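Local coordinates for hypothetical protein Atu1540 (Agrobacterium tumefaciens str. C58, PDB 2HWJ), which is of unknown function but belongs to a family of putative ParB-like nucleases, so that a role in nucleic-acid processing is possible, at residues Leu31-Lys34 with Glu35-Thr39; Ile154-Ser157 with Glu158-Trp161; Ser177-Asp180 with Ala181-Glu184. All coordinates share one frame; numbering follows the deposited sequence.

How the contacts relate
Each contact is local, made between consecutive residues within or at the end of its own helix, yet each answers to its place in the fold. Contact 1, on helix 26-37, and contact 3, on helix 178-189, lie at the surface, about 18 and 21 Å from the chain centre to their own centres. Contact 2, at the start of helix 157-166, is partly buried, about 9 Å from the chain centre. Charged side chains and a water mark contact 1; aromatic rings mark contact 2; contact 3 combines a serine cap, exposed acidic residues and inward-facing apolar ones. Contacts 2 and 3 open helices and both reach helix 135-146, whereas contact 1 closes its helix. None touches another.

Contact 1 of 3, residues Leu31-Lys34 with Glu35-Thr39; sequences LKRK and EWRET
Lys34, on the last turn of helix 26-37, and Glu38, just past its end, lie side by side, their side chains pointing the same way. The lysine chain is bent at each torsion beyond CB, and its methylene carbon CE comes 3.4 Å from Glu38 OE2. The opposite charges stay further apart, with Lys34 NZ 4.3 Å from Glu38 OE1, beyond a salt bridge.

Arg37 slants across the same lysine, its NH2 4.0 Å from Lys34 CD. Its CG stands anti to the backbone N (chi1 -151°), and bends further along bring NH1 back to within 3.7 Å of Arg33 NH1, the guanidinium planes 73° apart. Both NH1 atoms form salt bridges to Glu78 OE1, whose carboxylate gathers the two arginines. Glu35 turns to the preceding residues: a water donates to its OE2 at 3.1 Å and accepts from Lys32 NZ at 2.6 Å. Beneath, Trp36 N bonds to Lys32 O at 3.1 Å, almost perfectly straight.

With the arginines gathered at Glu78, Lys32 and Glu35 linked through water, and Lys34 merely near Glu38, electrostatics probably matter here without direct charge pairing between the segments.

Contact 2 of 3, residues Ile154-Ser157 with Glu158-Trp161; sequences IPFS and EFGW
The first turn of helix 157-166 begins at Phe156, the N-cap, which touches Phe159 and Gly160 one turn on. A type II beta turn from Ile154 to Ser157 delivers the chain to this point, with Pro155 and Phe156 at its two central positions. The positive phi of Phe156 (63°) fits the third place of such a turn. Its carbonyl then points into the helix, where O accepts from Gly160 N at 3.3 Å. Ser157 O is used twice: Trp161 N bonds to it at 3.3 Å in the carbonyl plane, and Gly160 N adds a weak bond.

On one flank the two phenylalanines start close together, Phe156 CB 4.4 Å from Phe159 CB, and their rings then diverge. Tyr110 draws both rings into one aromatic cluster: it stacks on Phe156 and meets Phe159 at a shallow angle between planes, while Arg137 makes a cation-pi contact with Phe159. This turn-to-helix junction is set against helix 135-146, with Pro198 also packing on it.

Trp161 occupies another flank. Its CG sits anti to the carbonyl carbon (chi1 -78°), which swings the indole back along the helix until CD1 lies 3.5 Å from Ser157 O, the oxygen approaching the indole at its rim, roughly level with the ring. Tyr149 stacks on this indole, and NE1 is satisfied by Pro198 O, so the ring is fixed both by packing and by a bond.

Glu158 folds back as well. A bend at chi2 (89°) carries OE1 to 3.8 Å from Ser157 CB and 4.0 Å from Ser157 N, while OE2 forms a salt bridge with Arg144; a carboxylate in this first turn would probably also be favoured by the positive end of the helix dipole.

Contact 3 of 3, residues Ser177-Asp180 with Ala181-Glu184; sequences SFDD and ALAE
From Ser177 O to Ala181 N (2.9 Å) and on through Asp180 O to Glu184 N, four successive carbonyls each accept from the amide four residues later, building the opening turns of helix 178-189. Ser177 is its N-cap, and it is also where the chain leaves the preceding helix 171-176, making it the single residue that links two consecutive helices. Its hydroxyl, anti to the backbone N (chi1 179°), lies across the mouth of the new helix. There OG accepts from Asp180 N at 3.3 Å in a nearly straight bond (162°), satisfying an amide that has no carbonyl of the same helix below it.

Phe178 and Ala181 face the body of the chain, while the acidic side chains lie at the exposed part of the turn. Phe178 CE2 approaches Leu182 CG at 4.5 Å, the branch point of the leucine meeting the ring obliquely. Arg27 makes a cation-pi contact with the same ring, while Leu139 and Ala142 of helix 135-146 pack against it. Ala181, the buried residue of the group, sets CB 3.4 Å from Phe178 O and fits among Leu139, Leu173 and Leu174.

The negative charges of Asp179 and Asp180, in this first turn, would probably interact favourably with the helix dipole. Asp179 OD1 comes no nearer to Leu182 than 4.3 Å, at CD1, a loose contact between a carboxylate and a methyl. One turn further along, Glu184 N reaches Asp180 O at 3.1 Å from above the carbonyl plane, 39° out of it.

Contact 1 of 3, residues Leu31-Lys34 with Glu35-Thr39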
loop_
_atom_site.group_PDB
_atom_site.type_symbol
_atom_site.label_atom_id
_atom_site.label_comp_id
_atom_site.label_asym_id
_atom_site.label_seq_id
_atom_site.Cartn_x
_atom_site.Cartn_y
_atom_site.Cartn_z
ATOM N N LEU A 31 16.725 19.157 18.022
ATOM C CA LEU A 31 17.778 18.613 17.137
ATOM C C LEU A 31 17.691 19.221 15.733
ATOM O O LEU A 31 18.664 19.826 15.285
ATOM C CB LEU A 31 17.808 17.085 17.102
ATOM C CG LEU A 31 18.212 16.520 18.482
ATOM C CD1 LEU A 31 18.215 14.993 18.440
ATOM C CD2 LEU A 31 19.560 17.086 19.047
ATOM N N LYS A 32 16.527 19.127 15.059
ATOM C CA LYS A 32 16.364 19.841 13.782
ATOM C C LYS A 32 16.827 21.295 13.899
ATOM O O LYS A 32 17.659 21.708 13.103
ATOM C CB LYS A 32 14.978 19.700 13.200
ATOM C CG LYS A 32 14.763 18.417 12.373
ATOM C CD LYS A 32 13.314 18.012 12.562
ATOM C CE LYS A 32 12.823 16.890 11.680
ATOM N NZ LYS A 32 13.865 15.964 11.172
ATOM N N ARG A 33 16.381 22.051 14.905
ATOM C CA ARG A 33 16.809 23.420 14.983
ATOM C C ARG A 33 18.351 23.565 15.081
ATOM O O ARG A 33 18.908 24.570 14.623
ATOM C CB ARG A 33 16.258 24.059 16.216
ATOM C CG ARG A 33 14.797 24.025 16.457
ATOM C CD ARG A 33 14.530 25.427 16.885
ATOM N NE ARG A 33 14.190 25.696 18.259
ATOM C CZ ARG A 33 14.474 26.874 18.829
ATOM N NH1 ARG A 33 15.120 27.808 18.156
ATOM N NH2 ARG A 33 14.127 27.137 20.067
ATOM N N LYS A 34 19.057 22.631 15.736
ATOM C CA LYS A 34 20.526 22.744 15.768
ATOM C C LYS A 34 21.045 22.583 14.376
ATOM O O LYS A 34 21.802 23.428 13.932
ATOM C CB LYS A 34 21.251 21.721 16.675
ATOM C CG LYS A 34 21.559 22.138 18.153
ATOM C CD LYS A 34 22.814 23.024 18.421
ATOM C CE LYS A 34 24.158 22.255 18.426
ATOM N NZ LYS A 34 24.066 20.808 18.803
ATOM N N GLU A 35 20.639 21.501 13.704
ATOM C CA GLU A 35 21.212 21.146 12.394
ATOM C C GLU A 35 21.145 22.408 11.540
ATOM O O GLU A 35 22.168 22.874 11.015
ATOM C CB GLU A 35 20.493 19.943 11.707
ATOM C CG GLU A 35 21.182 18.503 11.792
ATOM C CD GLU A 35 20.385 17.340 10.990
ATOM O OE1 GLU A 35 20.914 16.848 9.957
ATOM O OE2 GLU A 35 19.223 16.922 11.354
ATOM N N TRP A 36 19.934 22.969 11.476
ATOM C CA TRP A 36 19.644 24.139 10.694
ATOM C C TRP A 36 20.418 25.352 11.167
ATOM O O TRP A 36 20.942 26.081 10.351
ATOM C CB TRP A 36 18.153 24.436 10.732
ATOM C CG TRP A 36 17.830 25.817 10.229
ATOM C CD1 TRP A 36 17.794 26.960 10.969
ATOM C CD2 TRP A 36 17.515 26.200 8.881
ATOM N NE1 TRP A 36 17.484 28.030 10.176
ATOM C CE2 TRP A 36 17.300 27.596 8.887
ATOM C CE3 TRP A 36 17.419 25.503 7.665
ATOM C CZ2 TRP A 36 16.988 28.331 7.714
ATOM C CZ3 TRP A 36 17.101 26.228 6.471
ATOM C CH2 TRP A 36 16.881 27.633 6.517
ATOM N N ARG A 37 20.469 25.586 12.475
ATOM C CA ARG A 37 21.116 26.780 13.011
ATOM C C ARG A 37 22.559 26.704 12.507
ATOM O O ARG A 37 23.221 27.720 12.276
ATOM C CB ARG A 37 20.987 26.858 14.568
ATOM C CG ARG A 37 20.976 28.306 15.182
ATOM C CD ARG A 37 20.066 28.519 16.498
ATOM N NE ARG A 37 20.524 27.713 17.649
ATOM C CZ ARG A 37 19.829 26.765 18.298
ATOM N NH1 ARG A 37 18.567 26.490 18.016
ATOM N NH2 ARG A 37 20.412 26.088 19.269
ATOM N N GLU A 38 22.988 25.477 12.238
ATOM C CA GLU A 38 24.353 25.193 11.849
ATOM C C GLU A 38 24.527 24.717 10.407
ATOM O O GLU A 38 25.381 23.885 10.145
ATOM C CB GLU A 38 24.961 24.201 12.835
ATOM C CG GLU A 38 25.533 24.908 14.078
ATOM C CD GLU A 38 25.502 24.069 15.369
ATOM O OE1 GLU A 38 25.567 22.812 15.295
ATOM O OE2 GLU A 38 25.423 24.689 16.468
ATOM N N THR A 39 23.713 25.237 9.485
ATOM C CA THR A 39 24.023 25.225 8.031
ATOM C C THR A 39 24.048 26.673 7.439
ATOM O O THR A 39 23.210 27.510 7.793
ATOM C CB THR A 39 23.171 24.156 7.173
ATOM O OG1 THR A 39 21.832 24.017 7.678
ATOM C CG2 THR A 39 23.844 22.754 7.202
HETATM O O HOH W 1 16.447 15.652 10.903
#

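Contact 2 of 3, residues Ile154-Ser157 with Glu158-Trp161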
loop_
_atom_site.group_PDB
_atom_site.type_symbol
_atom_site.label_atom_id
_atom_site.label_comp_id
_atom_site.label_asym_id
_atom_site.label_seq_id
_atom_site.Cartn_x
_atom_site.Cartn_y
_atom_site.Cartn_z
ATOM N N ILE A 154 3.365 2.247 6.384
ATOM C CA ILE A 154 2.392 2.610 7.427
ATOM C C ILE A 154 2.469 4.076 7.962
ATOM O O ILE A 154 3.515 4.532 8.469
ATOM C CB ILE A 154 2.602 1.644 8.639
ATOM C CG1 ILE A 154 1.992 0.256 8.369
ATOM C CG2 ILE A 154 2.131 2.258 9.970
ATOM C CD1 ILE A 154 2.560 -0.506 7.061
ATOM N N PRO A 155 1.337 4.798 7.939
ATOM C CA PRO A 155 1.343 6.177 8.465
ATOM C C PRO A 155 1.555 6.190 9.989
ATOM O O PRO A 155 1.044 5.291 10.685
ATOM C CB PRO A 155 -0.054 6.666 8.123
ATOM C CG PRO A 155 -0.884 5.390 8.117
ATOM C CD PRO A 155 -0.004 4.382 7.490
ATOM N N PHE A 156 2.322 7.161 10.505
ATOM C CA PHE A 156 2.391 7.323 11.951
ATOM C C PHE A 156 2.997 6.103 12.659
ATOM O O PHE A 156 2.621 5.758 13.780
ATOM C CB PHE A 156 0.950 7.571 12.443
ATOM C CG PHE A 156 0.234 8.768 11.747
ATOM C CD1 PHE A 156 -0.984 8.583 11.076
ATOM C CD2 PHE A 156 0.779 10.087 11.793
ATOM C CE1 PHE A 156 -1.643 9.663 10.467
ATOM C CE2 PHE A 156 0.123 11.183 11.164
ATOM C CZ PHE A 156 -1.081 10.969 10.506
ATOM N N SER A 157 3.935 5.439 11.990
ATOM C CA SER A 157 4.728 4.321 12.552
ATOM C C SER A 157 5.211 4.676 13.916
ATOM O O SER A 157 5.037 3.930 14.856
ATOM C CB SER A 157 5.980 4.120 11.726
ATOM O OG SER A 157 6.652 2.872 12.002
ATOM N N GLU A 158 5.861 5.824 14.010
ATOM C CA GLU A 158 6.443 6.312 15.233
ATOM C C GLU A 158 5.446 6.473 16.347
ATOM O O GLU A 158 5.709 6.111 17.478
ATOM C CB GLU A 158 7.153 7.651 14.990
ATOM C CG GLU A 158 8.484 7.528 14.298
ATOM C CD GLU A 158 8.391 7.553 12.793
ATOM O OE1 GLU A 158 7.256 7.697 12.203
ATOM O OE2 GLU A 158 9.495 7.417 12.200
ATOM N N PHE A 159 4.299 7.000 16.035
ATOM C CA PHE A 159 3.344 7.170 17.062
ATOM C C PHE A 159 2.875 5.837 17.676
ATOM O O PHE A 159 2.513 5.789 18.862
ATOM C CB PHE A 159 2.215 8.079 16.594
ATOM C CG PHE A 159 2.507 9.552 16.834
ATOM C CD1 PHE A 159 2.687 10.436 15.768
ATOM C CD2 PHE A 159 2.664 10.046 18.147
ATOM C CE1 PHE A 159 2.971 11.801 16.014
ATOM C CE2 PHE A 159 2.949 11.405 18.407
ATOM C CZ PHE A 159 3.083 12.280 17.336
ATOM N N GLY A 160 2.960 4.758 16.890
ATOM C CA GLY A 160 2.707 3.391 17.372
ATOM C C GLY A 160 3.729 2.923 18.374
ATOM O O GLY A 160 3.398 2.383 19.432
ATOM N N TRP A 161 4.981 3.197 18.065
ATOM C CA TRP A 161 6.085 2.929 18.986
ATOM C C TRP A 161 6.007 3.808 20.233
ATOM O O TRP A 161 6.225 3.317 21.362
ATOM C CB TRP A 161 7.426 3.077 18.271
ATOM C CG TRP A 161 7.689 1.851 17.426
ATOM C CD1 TRP A 161 7.313 1.644 16.126
ATOM C CD2 TRP A 161 8.273 0.633 17.868
ATOM N NE1 TRP A 161 7.660 0.404 15.737
ATOM C CE2 TRP A 161 8.249 -0.250 16.779
ATOM C CE3 TRP A 161 8.853 0.210 19.086
ATOM C CZ2 TRP A 161 8.790 -1.523 16.839
ATOM C CZ3 TRP A 161 9.385 -1.069 19.160
ATOM C CH2 TRP A 161 9.356 -1.922 18.027
#

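Contact 3 of 3, residues Ser177-Asp180 with Ala181-Glu184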
loop_
_atom_site.group_PDB
_atom_site.type_symbol
_atom_site.label_atom_id
_atom_site.label_comp_id
_atom_site.label_asym_id
_atom_site.label_seq_id
_atom_site.Cartn_x
_atom_site.Cartn_y
_atom_site.Cartn_z
ATOM N N SER A 177 16.652 10.886 32.664
ATOM C CA SER A 177 17.711 10.442 31.794
ATOM C C SER A 177 17.179 9.858 30.510
ATOM O O SER A 177 16.769 8.691 30.440
ATOM C CB SER A 177 18.632 9.423 32.455
ATOM O OG SER A 177 19.639 9.022 31.504
ATOM N N PHE A 178 17.227 10.688 29.480
ATOM C CA PHE A 178 16.820 10.301 28.176
ATOM C C PHE A 178 17.511 9.022 27.696
ATOM O O PHE A 178 16.859 8.104 27.155
ATOM C CB PHE A 178 17.075 11.431 27.183
ATOM C CG PHE A 178 16.349 11.224 25.910
ATOM C CD1 PHE A 178 14.992 11.544 25.826
ATOM C CD2 PHE A 178 16.965 10.595 24.832
ATOM C CE1 PHE A 178 14.260 11.323 24.644
ATOM C CE2 PHE A 178 16.248 10.339 23.671
ATOM C CZ PHE A 178 14.865 10.721 23.579
ATOM N N ASP A 179 18.837 8.959 27.886
ATOM C CA ASP A 179 19.613 7.874 27.308
ATOM C C ASP A 179 19.317 6.583 28.021
ATOM O O ASP A 179 19.248 5.555 27.371
ATOM C CB ASP A 179 21.092 8.217 27.229
ATOM C CG ASP A 179 21.381 9.353 26.205
ATOM O OD1 ASP A 179 21.119 9.211 24.946
ATOM O OD2 ASP A 179 21.886 10.398 26.677
ATOM N N ASP A 180 19.062 6.642 29.324
ATOM C CA ASP A 180 18.570 5.475 30.028
ATOM C C ASP A 180 17.144 5.122 29.614
ATOM O O ASP A 180 16.762 3.959 29.651
ATOM C CB ASP A 180 18.585 5.684 31.524
ATOM C CG ASP A 180 19.945 5.910 32.042
ATOM O OD1 ASP A 180 20.917 5.633 31.308
ATOM O OD2 ASP A 180 20.054 6.374 33.180
ATOM N N ALA A 181 16.328 6.108 29.250
ATOM C CA ALA A 181 15.016 5.745 28.733
ATOM C C ALA A 181 15.184 5.090 27.358
ATOM O O ALA A 181 14.409 4.203 27.002
ATOM C CB ALA A 181 14.097 6.936 28.649
ATOM N N LEU A 182 16.211 5.505 26.620
ATOM C CA LEU A 182 16.410 5.041 25.279
ATOM C C LEU A 182 16.888 3.622 25.406
ATOM O O LEU A 182 16.435 2.729 24.683
ATOM C CB LEU A 182 17.511 5.874 24.610
ATOM C CG LEU A 182 17.472 6.066 23.113
ATOM C CD1 LEU A 182 18.854 6.390 22.571
ATOM C CD2 LEU A 182 16.850 4.863 22.409
ATOM N N ALA A 183 17.779 3.418 26.381
ATOM C CA ALA A 183 18.392 2.099 26.613
ATOM C C ALA A 183 17.313 1.081 26.961
ATOM O O ALA A 183 17.353 -0.053 26.491
ATOM C CB ALA A 183 19.549 2.161 27.719
ATOM N N GLU A 184 16.336 1.507 27.749
ATOM C CA GLU A 184 15.204 0.659 28.035
ATOM C C GLU A 184 14.398 0.326 26.798
ATOM O O GLU A 184 14.069 -0.842 26.589
ATOM C CB GLU A 184 14.317 1.258 29.130
ATOM C CG GLU A 184 14.701 0.647 30.450
ATOM C CD GLU A 184 13.509 0.295 31.381
ATOM O OE1 GLU A 184 12.325 0.159 30.891
ATOM O OE2 GLU A 184 13.800 0.120 32.621
#